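Long-range contacts in 39 kDa initiator binding protein (Trichomonas vaginalis, PDB 1Q87), which binds the initiator (Inr) element of core promoters in a primitive eukaryote, the present chain being the C-terminal domain of the protein: residues 39-43 with 93-99; 117-121 with 193-197. All coordinates share one frame. Numbering follows the deposited sequence.

Contact 1. Residues 39-43 with 93-99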
loop_
_atom_site.group_PDB
_atom_site.type_symbol
_atom_site.label_atom_id
_atom_site.label_comp_id
_atom_site.label_asym_id
_atom_site.label_seq_id
_atom_site.Cartn_x
_atom_site.Cartn_y
_atom_site.Cartn_z
ATOM N N VAL A 39 -11.970 8.877 0.523
ATOM C CA VAL A 39 -12.325 7.682 1.262
ATOM C C VAL A 39 -13.835 7.710 1.560
ATOM O O VAL A 39 -14.521 6.687 1.396
ATOM C CB VAL A 39 -11.530 7.562 2.585
ATOM C CG1 VAL A 39 -11.978 6.290 3.342
ATOM C CG2 VAL A 39 -9.983 7.500 2.312
ATOM N N ASP A 40 -14.338 8.867 1.990
ATOM C CA ASP A 40 -15.767 9.041 2.276
ATOM C C ASP A 40 -16.595 8.716 1.038
ATOM O O ASP A 40 -17.494 7.896 1.074
ATOM C CB ASP A 40 -16.068 10.479 2.691
ATOM C CG ASP A 40 -15.517 10.826 4.072
ATOM O OD1 ASP A 40 -15.533 9.945 4.968
ATOM O OD2 ASP A 40 -15.091 11.992 4.255
ATOM N N GLU A 41 -16.288 9.356 -0.072
ATOM C CA GLU A 41 -17.008 9.080 -1.310
ATOM C C GLU A 41 -17.080 7.580 -1.656
ATOM O O GLU A 41 -18.165 7.019 -1.901
ATOM C CB GLU A 41 -16.352 9.820 -2.483
ATOM C CG GLU A 41 -16.885 9.401 -3.859
ATOM C CD GLU A 41 -15.980 9.849 -5.020
ATOM O OE1 GLU A 41 -15.457 10.983 -4.973
ATOM O OE2 GLU A 41 -15.804 9.067 -5.989
ATOM N N ILE A 42 -15.931 6.918 -1.669
ATOM C CA ILE A 42 -15.905 5.509 -2.047
ATOM C C ILE A 42 -16.614 4.589 -1.060
ATOM O O ILE A 42 -17.240 3.592 -1.453
ATOM C CB ILE A 42 -14.456 5.066 -2.274
ATOM C CG1 ILE A 42 -13.861 5.884 -3.435
ATOM C CG2 ILE A 42 -14.382 3.589 -2.503
ATOM C CD1 ILE A 42 -12.427 5.521 -3.756
ATOM N N TRP A 43 -16.529 4.929 0.225
ATOM C CA TRP A 43 -17.167 4.126 1.256
ATOM C C TRP A 43 -18.687 4.194 1.047
ATOM O O TRP A 43 -19.384 3.176 1.104
ATOM C CB TRP A 43 -16.800 4.668 2.642
ATOM C CG TRP A 43 -17.584 4.021 3.735
ATOM C CD1 TRP A 43 -18.646 4.562 4.404
ATOM C CD2 TRP A 43 -17.436 2.681 4.229
ATOM N NE1 TRP A 43 -19.175 3.636 5.284
ATOM C CE2 TRP A 43 -18.452 2.474 5.197
ATOM C CE3 TRP A 43 -16.541 1.637 3.955
ATOM C CZ2 TRP A 43 -18.603 1.270 5.890
ATOM C CZ3 TRP A 43 -16.684 0.434 4.642
ATOM C CH2 TRP A 43 -17.711 0.261 5.604
ATOM N N LYS A 93 -16.188 -4.799 8.628
ATOM C CA LYS A 93 -15.236 -3.757 8.272
ATOM C C LYS A 93 -15.859 -2.403 8.371
ATOM O O LYS A 93 -17.085 -2.283 8.344
ATOM C CB LYS A 93 -14.691 -4.003 6.838
ATOM C CG LYS A 93 -13.278 -4.669 6.775
ATOM C CD LYS A 93 -13.087 -5.888 7.670
ATOM C CE LYS A 93 -11.841 -6.726 7.352
ATOM N NZ LYS A 93 -10.539 -6.332 8.041
ATOM N N SER A 94 -15.023 -1.373 8.491
ATOM C CA SER A 94 -15.548 -0.029 8.592
ATOM C C SER A 94 -14.802 0.918 7.670
ATOM O O SER A 94 -13.876 0.509 6.961
ATOM C CB SER A 94 -15.481 0.472 10.046
ATOM O OG SER A 94 -14.204 0.989 10.378
ATOM N N LYS A 95 -15.199 2.185 7.690
ATOM C CA LYS A 95 -14.585 3.162 6.830
ATOM C C LYS A 95 -13.079 3.135 7.095
ATOM O O LYS A 95 -12.297 3.071 6.168
ATOM C CB LYS A 95 -15.152 4.578 7.084
ATOM C CG LYS A 95 -15.065 5.489 5.840
ATOM C CD LYS A 95 -15.232 7.013 6.082
ATOM C CE LYS A 95 -16.274 7.358 7.140
ATOM N NZ LYS A 95 -15.659 7.293 8.515
ATOM N N ALA A 96 -12.676 3.162 8.360
ATOM C CA ALA A 96 -11.258 3.155 8.674
ATOM C C ALA A 96 -10.525 2.004 7.967
ATOM O O ALA A 96 -9.344 2.137 7.673
ATOM C CB ALA A 96 -11.036 3.085 10.182
ATOM N N ASP A 97 -11.196 0.888 7.696
ATOM C CA ASP A 97 -10.522 -0.220 6.974
ATOM C C ASP A 97 -10.288 0.184 5.502
ATOM O O ASP A 97 -9.212 -0.085 4.941
ATOM C CB ASP A 97 -11.359 -1.487 7.045
ATOM C CG ASP A 97 -11.537 -1.973 8.486
ATOM O OD1 ASP A 97 -10.512 -2.302 9.125
ATOM O OD2 ASP A 97 -12.681 -2.015 8.995
ATOM N N LEU A 98 -11.279 0.848 4.893
ATOM C CA LEU A 98 -11.142 1.310 3.518
ATOM C C LEU A 98 -10.027 2.360 3.506
ATOM O O LEU A 98 -9.182 2.360 2.610
ATOM C CB LEU A 98 -12.440 1.946 3.013
ATOM C CG LEU A 98 -13.053 1.711 1.607
ATOM C CD1 LEU A 98 -13.509 3.027 1.027
ATOM C CD2 LEU A 98 -12.103 1.070 0.660
ATOM N N TYR A 99 -10.031 3.262 4.490
ATOM C CA TYR A 99 -9.000 4.310 4.596
ATOM C C TYR A 99 -7.588 3.671 4.589
ATOM O O TYR A 99 -6.692 4.076 3.858
ATOM C CB TYR A 99 -9.175 5.095 5.891
ATOM C CG TYR A 99 -8.251 6.283 6.032
ATOM C CD1 TYR A 99 -8.708 7.564 5.734
ATOM C CD2 TYR A 99 -6.924 6.140 6.485
ATOM C CE1 TYR A 99 -7.890 8.686 5.889
ATOM C CE2 TYR A 99 -6.066 7.297 6.640
ATOM C CZ TYR A 99 -6.583 8.558 6.340
ATOM O OH TYR A 99 -5.861 9.718 6.503
#
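Strand 92-94 runs straight into helix 95-105, and this junction packs on helix 29-47; the axes of 39-43 and 95-99 approach to 9.7 Å at 119°. At Lys93 the backbone takes part: its O lies 3.8 Å from Trp43 CH2, while its amine turns away to Glu90 and the carbonyl of Met85. Ser94 is the N-cap residue. Its N donates a very short 2.5 Å bond to OD2 of Asp97, the backbone-to-side-chain half of a capping box, and its C sits over the indole face, 3.6 Å from Trp43 CZ3. Lys95 extends its aliphatic chain across the same ring: CG is 4.0 Å from the centroid of the five-membered ring of Trp43, a CH-pi contact. Further out, Lys95 CD comes within 3.2 Å of Asp40 OD1, but Lys95 NZ stays 4.4 Å from that oxygen, short of a salt bridge. One turn on, Leu98 CD1 reaches Ile42 CG2 at 3.7 Å and Trp43 CB at 4.0 Å. Tyr99 closes the row with CD1 3.7 Å from Val39 CG2, its hydroxyl bonded to Ile24 N. Trp43, bonded through NE1 to Asp51 O and touching Leu59 of helix 56-67, thus fills the space in a helix-helix packing at a strand-to-helix junction, where the N-capped start of helix 95-105 follows the two-stranded antiparallel sheet of 53-55 and 92-94.

Contact 2. Residues 117-121 with 193-197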
loop_
_atom_site.group_PDB
_atom_site.type_symbol
_atom_site.label_atom_id
_atom_site.label_comp_id
_atom_site.label_asym_id
_atom_site.label_seq_id
_atom_site.Cartn_x
_atom_site.Cartn_y
_atom_site.Cartn_z
ATOM N N SER A 117 2.732 -4.637 -8.206
ATOM C CA SER A 117 4.098 -4.146 -8.166
ATOM C C SER A 117 4.817 -4.491 -6.862
ATOM O O SER A 117 5.825 -5.209 -6.870
ATOM C CB SER A 117 4.123 -2.642 -8.388
ATOM O OG SER A 117 5.424 -2.141 -8.158
ATOM N N LEU A 118 4.280 -4.011 -5.740
ATOM C CA LEU A 118 4.889 -4.248 -4.438
ATOM C C LEU A 118 4.936 -5.714 -4.124
ATOM O O LEU A 118 5.970 -6.251 -3.723
ATOM C CB LEU A 118 4.117 -3.528 -3.315
ATOM C CG LEU A 118 4.787 -3.147 -1.974
ATOM C CD1 LEU A 118 3.986 -3.678 -0.817
ATOM C CD2 LEU A 118 6.183 -3.692 -1.875
ATOM N N LEU A 119 3.799 -6.359 -4.281
ATOM C CA LEU A 119 3.697 -7.760 -3.980
ATOM C C LEU A 119 4.701 -8.641 -4.734
ATOM O O LEU A 119 5.169 -9.662 -4.214
ATOM C CB LEU A 119 2.288 -8.211 -4.288
ATOM C CG LEU A 119 1.678 -9.167 -3.285
ATOM C CD1 LEU A 119 2.090 -8.759 -1.884
ATOM C CD2 LEU A 119 0.143 -9.112 -3.445
ATOM N N LEU A 120 5.043 -8.247 -5.956
ATOM C CA LEU A 120 5.953 -9.050 -6.756
ATOM C C LEU A 120 7.377 -8.983 -6.204
ATOM O O LEU A 120 8.100 -9.981 -6.233
ATOM C CB LEU A 120 5.897 -8.600 -8.216
ATOM C CG LEU A 120 6.351 -9.620 -9.264
ATOM C CD1 LEU A 120 7.812 -9.382 -9.624
ATOM C CD2 LEU A 120 6.101 -11.050 -8.738
ATOM N N ILE A 121 7.756 -7.815 -5.682
ATOM C CA ILE A 121 9.080 -7.582 -5.086
ATOM C C ILE A 121 9.318 -8.499 -3.882
ATOM O O ILE A 121 10.322 -9.208 -3.819
ATOM C CB ILE A 121 9.216 -6.131 -4.584
ATOM C CG1 ILE A 121 8.875 -5.154 -5.699
ATOM C CG2 ILE A 121 10.599 -5.876 -4.103
ATOM C CD1 ILE A 121 9.681 -5.356 -6.940
ATOM N N TRP A 193 7.409 1.161 -6.986
ATOM C CA TRP A 193 8.040 0.377 -5.941
ATOM C C TRP A 193 9.329 -0.259 -6.457
ATOM O O TRP A 193 10.340 -0.243 -5.759
ATOM C CB TRP A 193 7.120 -0.736 -5.428
ATOM C CG TRP A 193 6.011 -0.267 -4.540
ATOM C CD1 TRP A 193 4.685 -0.257 -4.838
ATOM C CD2 TRP A 193 6.119 0.179 -3.174
ATOM N NE1 TRP A 193 3.963 0.147 -3.754
ATOM C CE2 TRP A 193 4.809 0.424 -2.719
ATOM C CE3 TRP A 193 7.194 0.393 -2.297
ATOM C CZ2 TRP A 193 4.535 0.878 -1.412
ATOM C CZ3 TRP A 193 6.927 0.844 -1.002
ATOM C CH2 TRP A 193 5.604 1.080 -0.573
ATOM N N ASP A 194 9.279 -0.829 -7.665
ATOM C CA ASP A 194 10.426 -1.506 -8.299
ATOM C C ASP A 194 11.664 -0.600 -8.371
ATOM O O ASP A 194 12.781 -1.008 -8.029
ATOM C CB ASP A 194 10.038 -1.960 -9.708
ATOM C CG ASP A 194 8.704 -2.730 -9.738
ATOM O OD1 ASP A 194 8.719 -3.976 -9.536
ATOM O OD2 ASP A 194 7.640 -2.080 -9.959
ATOM N N LYS A 195 11.445 0.625 -8.823
ATOM C CA LYS A 195 12.476 1.649 -8.928
ATOM C C LYS A 195 13.078 1.938 -7.545
ATOM O O LYS A 195 14.309 2.000 -7.373
ATOM C CB LYS A 195 11.845 2.947 -9.464
ATOM C CG LYS A 195 12.713 3.771 -10.387
ATOM C CD LYS A 195 13.984 4.269 -9.714
ATOM C CE LYS A 195 14.911 4.960 -10.720
ATOM N NZ LYS A 195 14.260 6.133 -11.388
ATOM N N TYR A 196 12.197 2.138 -6.567
ATOM C CA TYR A 196 12.616 2.453 -5.222
ATOM C C TYR A 196 13.443 1.353 -4.602
ATOM O O TYR A 196 14.432 1.639 -3.925
ATOM C CB TYR A 196 11.413 2.758 -4.333
ATOM C CG TYR A 196 11.797 2.852 -2.882
ATOM C CD1 TYR A 196 11.757 1.721 -2.067
ATOM C CD2 TYR A 196 12.272 4.048 -2.333
ATOM C CE1 TYR A 196 12.177 1.769 -0.743
ATOM C CE2 TYR A 196 12.705 4.110 -0.995
ATOM C CZ TYR A 196 12.653 2.959 -0.212
ATOM O OH TYR A 196 13.097 2.964 1.091
ATOM N N PHE A 197 13.051 0.102 -4.807
ATOM C CA PHE A 197 13.829 -0.995 -4.239
ATOM C C PHE A 197 15.069 -1.280 -5.074
ATOM O O PHE A 197 15.900 -2.126 -4.716
ATOM C CB PHE A 197 12.985 -2.252 -4.120
ATOM C CG PHE A 197 12.199 -2.322 -2.854
ATOM C CD1 PHE A 197 12.805 -2.733 -1.676
ATOM C CD2 PHE A 197 10.868 -1.956 -2.833
ATOM C CE1 PHE A 197 12.103 -2.782 -0.499
ATOM C CE2 PHE A 197 10.151 -1.999 -1.663
ATOM C CZ PHE A 197 10.770 -2.415 -0.485
#
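Helices 117-121 and 193-197 run side by side, their axes 9.5 Å apart at closest approach and their N-to-C directions 42° apart; the nearest CA atoms are those of Leu118 and Trp193, at 5.8 Å. The arrangement is helix-helix packing beside an antiparallel sheet: helix 193-199 follows the last strand of the five-stranded sheet, packs against that sheet through Trp193 and Tyr196, and has helix 111-123 beside it. Trp193 makes the central contact. Leu118 CG stands almost squarely over its indole, 3.7 Å from the centroid of the five-membered ring and 12° off the normal, a CH-pi contact, and the same CG is 3.6 Å from Trp193 CE2. The indole also reaches Leu158, Ile169 and Leu182 on the strands, so this one side chain joins helix 111-123 to the sheet. A turn further along, Phe197 offers a ring face to Ile121, whose CG2 is 4.1 Å from Phe197 CG, and Leu118 CD2 approaches Phe197 CE2 at 4.3 Å. Phe197 also meets the ring of Trp128 and touches Leu160, which carries the apolar seam on toward the strands. The outer margin of the contact is polar. Asp194 is exposed along the helix surface, yet its carboxylate turns back to the neighbouring helix: OD1 lies 3.1 Å from Ile121 CD1, and OD2, which also has a weak bond with Ser192 OG, accepts a 2.9 Å hydrogen bond from Ser117 OG.

How the contacts relate
The contacts lie on opposite sides of the chain's centre, with centres 25 Å apart and no touch between them, and they hold different elements. Contact 1 is the more buried, joining helix 29-47 to a strand-to-helix junction within the helical part, whereas contact 2 is only partly buried and joins two helices, one packed on the five-stranded sheet. Helix 95-105 of the first and helix 111-123 of the second follow each other in the chain. Each has a tryptophan face covered by an aliphatic group. They differ at the margin: contact 1 has no hydrogen bond across its segments and an acid-lysine pair too distant for a salt bridge, while contact 2 has a serine-aspartate hydrogen bond.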